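PDB 6A6E: cysteine desulfurase from Fervidobacterium islandicum, which catalyses the pyridoxal-phosphate-dependent removal of sulfur from cysteine, probably supplying it through the Suf system for iron-sulfur cluster assembly. Local coordinates for residues 332-336 against 387-392. Numbering follows the deposited sequence.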
ATOM      1  N   VAL A 332      19.907  32.476 -13.983  1.00 46.95           N
ATOM      2  CA  VAL A 332      18.917  31.321 -13.950  1.00 43.49           C
ATOM      3  C   VAL A 332      17.752  31.538 -14.886  1.00 34.27           C
ATOM      4  O   VAL A 332      17.371  32.650 -15.093  1.00 37.15           O
ATOM      5  CB  VAL A 332      18.339  31.165 -12.536  1.00 40.01           C
ATOM      6  CG1 VAL A 332      17.314  30.038 -12.493  1.00 44.19           C
ATOM      7  CG2 VAL A 332      19.470  30.978 -11.534  1.00 31.78           C
ATOM      8  N   GLU A 333      17.239  30.477 -15.498  1.00 30.62           N
ATOM      9  CA  GLU A 333      15.961  30.478 -16.239  1.00 27.09           C
ATOM     10  C   GLU A 333      14.878  29.748 -15.339  1.00 29.51           C
ATOM     11  O   GLU A 333      15.107  28.620 -14.915  1.00 30.61           O
ATOM     12  CB  GLU A 333      16.131  29.748 -17.551  1.00 27.01           C
ATOM     13  CG  GLU A 333      14.900  29.731 -18.427  1.00 28.06           C
ATOM     14  CD  GLU A 333      15.175  29.146 -19.805  1.00 34.22           C
ATOM     15  OE1 GLU A 333      15.235  27.884 -19.972  1.00 34.74           O
ATOM     16  OE2 GLU A 333      15.281  29.974 -20.776  1.00 36.99           O
ATOM     17  N   VAL A 334      13.756  30.426 -15.040  1.00 30.84           N
ATOM     18  CA  VAL A 334      12.676  29.948 -14.159  1.00 28.24           C
ATOM     19  C   VAL A 334      11.456  29.498 -14.987  1.00 28.63           C
ATOM     20  O   VAL A 334      11.096  30.150 -15.924  1.00 25.20           O
ATOM     21  CB  VAL A 334      12.294  31.013 -13.129  1.00 29.12           C
ATOM     22  CG1 VAL A 334      11.035  30.615 -12.357  1.00 30.04           C
ATOM     23  CG2 VAL A 334      13.435  31.172 -12.157  1.00 30.26           C
ATOM     24  N   TYR A 335      10.847  28.362 -14.658  1.00 24.95           N
ATOM     25  CA  TYR A 335       9.653  27.902 -15.391  1.00 24.31           C
ATOM     26  C   TYR A 335       8.397  28.110 -14.584  1.00 24.55           C
ATOM     27  O   TYR A 335       8.431  28.215 -13.360  1.00 27.11           O
ATOM     28  CB  TYR A 335       9.819  26.444 -15.903  1.00 26.48           C
ATOM     29  CG  TYR A 335      11.196  26.264 -16.534  1.00 24.20           C
ATOM     30  CD1 TYR A 335      11.461  26.703 -17.811  1.00 26.41           C
ATOM     31  CD2 TYR A 335      12.246  25.772 -15.788  1.00 25.58           C
ATOM     32  CE1 TYR A 335      12.735  26.631 -18.369  1.00 24.98           C
ATOM     33  CE2 TYR A 335      13.519  25.655 -16.325  1.00 25.94           C
ATOM     34  CZ  TYR A 335      13.777  26.136 -17.595  1.00 27.59           C
ATOM     35  OH  TYR A 335      15.052  26.014 -18.082  1.00 26.47           O
ATOM     36  N   GLY A 336       7.274  28.181 -15.271  1.00 28.04           N
ATOM     37  CA  GLY A 336       5.987  28.350 -14.613  1.00 29.11           C
ATOM     38  C   GLY A 336       5.519  29.812 -14.616  1.00 28.90           C
ATOM     39  O   GLY A 336       6.198  30.667 -15.127  1.00 24.84           O
ATOM     40  N   GLY A 387      10.198  27.186 -25.132  1.00 37.17           N
ATOM     41  CA  GLY A 387      10.390  28.530 -24.591  1.00 32.23           C
ATOM     42  C   GLY A 387      11.717  28.838 -23.942  1.00 34.24           C
ATOM     43  O   GLY A 387      11.923  29.947 -23.470  1.00 36.51           O
ATOM     44  N   SER A 388      12.607  27.863 -23.832  1.00 31.33           N
ATOM     45  CA  SER A 388      13.870  28.143 -23.240  1.00 34.93           C
ATOM     46  C   SER A 388      14.691  29.150 -24.097  1.00 39.71           C
ATOM     47  O   SER A 388      14.586  29.135 -25.310  1.00 39.54           O
ATOM     48  CB  SER A 388      14.685  26.877 -23.085  1.00 34.26           C
ATOM     49  OG  SER A 388      15.915  27.210 -22.423  1.00 32.55           O
ATOM     50  N   LYS A 389      15.503  29.970 -23.431  1.00 42.52           N
ATOM     51  CA  LYS A 389      16.417  30.914 -24.050  1.00 48.85           C
ATOM     52  C   LYS A 389      17.862  30.498 -23.799  1.00 50.07           C
ATOM     53  O   LYS A 389      18.777  31.299 -23.952  1.00 54.48           O
ATOM     54  CB  LYS A 389      16.198  32.298 -23.440  1.00 52.25           C
ATOM     55  CG  LYS A 389      14.833  32.910 -23.724  1.00 58.20           C
ATOM     56  CD  LYS A 389      14.952  34.208 -24.506  1.00 66.57           C
ATOM     57  CE  LYS A 389      13.594  34.847 -24.741  1.00 74.24           C
ATOM     58  NZ  LYS A 389      12.710  33.911 -25.490  1.00 80.26           N
ATOM     59  N   ILE A 390      18.071  29.264 -23.367  1.00 46.91           N
ATOM     60  CA  ILE A 390      19.420  28.756 -23.111  1.00 43.75           C
ATOM     61  C   ILE A 390      19.527  27.454 -23.844  1.00 39.02           C
ATOM     62  O   ILE A 390      18.628  27.085 -24.582  1.00 41.69           O
ATOM     63  CB  ILE A 390      19.713  28.546 -21.593  1.00 47.68           C
ATOM     64  CG1 ILE A 390      18.668  27.592 -20.953  1.00 49.26           C
ATOM     65  CG2 ILE A 390      19.751  29.886 -20.893  1.00 45.20           C
ATOM     66  CD1 ILE A 390      19.026  27.062 -19.575  1.00 50.55           C
ATOM     67  N   ASP A 391      20.630  26.761 -23.645  1.00 42.74           N
ATOM     68  CA  ASP A 391      20.779  25.457 -24.204  1.00 46.78           C
ATOM     69  C   ASP A 391      20.047  24.512 -23.222  1.00 42.64           C
ATOM     70  O   ASP A 391      20.611  24.107 -22.208  1.00 45.68           O
ATOM     71  CB  ASP A 391      22.277  25.152 -24.303  1.00 54.86           C
ATOM     72  CG  ASP A 391      22.573  23.917 -25.091  1.00 61.77           C
ATOM     73  OD1 ASP A 391      21.692  23.451 -25.842  1.00 77.05           O
ATOM     74  OD2 ASP A 391      23.712  23.411 -24.974  1.00 78.33           O
ATOM     75  N   PHE A 392      18.792  24.193 -23.524  1.00 38.59           N
ATOM     76  CA  PHE A 392      17.899  23.525 -22.581  1.00 34.21           C
ATOM     77  C   PHE A 392      18.270  22.048 -22.446  1.00 34.16           C
ATOM     78  O   PHE A 392      18.204  21.293 -23.407  1.00 31.37           O
ATOM     79  CB  PHE A 392      16.423  23.686 -23.004  1.00 33.92           C
ATOM     80  CG  PHE A 392      15.414  23.119 -22.000  1.00 28.80           C
ATOM     81  CD1 PHE A 392      15.144  23.781 -20.825  1.00 30.48           C
ATOM     82  CD2 PHE A 392      14.720  21.932 -22.268  1.00 30.04           C
ATOM     83  CE1 PHE A 392      14.227  23.267 -19.909  1.00 27.24           C
ATOM     84  CE2 PHE A 392      13.792  21.414 -21.373  1.00 27.02           C
ATOM     85  CZ  PHE A 392      13.555  22.082 -20.186  1.00 26.61           C
TER
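With chi1 of Glu333 at -178° and the chain extended beyond CG, its carboxylate is carried straight out from strand 332-334 to Ser388, whose own OG is swung anti to the backbone N and donates to Glu333 OE1 at 2.6 Å. The other carboxylate oxygen, Glu333 OE2, receives the backbone N of Lys389 at 2.7 Å in an almost straight bond (173°). In these two bonds each oxygen accepts through its syn lone pair, so that together they grip consecutive residues of the loop and the carboxylate's rotation is fixed. A third bond, from Tyr335 OH to Glu333 OE1 at 2.7 Å, takes the anti lone pair. Such a carboxylate, fed by three donors, probably remains ionised although largely buried. Ser388 is itself engaged twice: its OG accepts from Ile390 N, 3.1 Å away, making an ST turn where the chain leaves helix 378-387. The contact thus ties the loop leading to strand 396-400 to the edge strand of the six-stranded mixed sheet in this fold-type I PLP enzyme of the class-V aminotransferase family. Asn349 of the adjacent strand 345-350 also bonds Tyr335 OH. Beside this network, Phe392 turns its edge to the Tyr335 face in an offset edge-to-face pair, planes at 80°, while Tyr335 OH lies in the plane of the Phe392 ring, 3.4 Å from Phe392 CE1. Ile390 lays its CG1 against Glu333 OE1, at 3.6 Å.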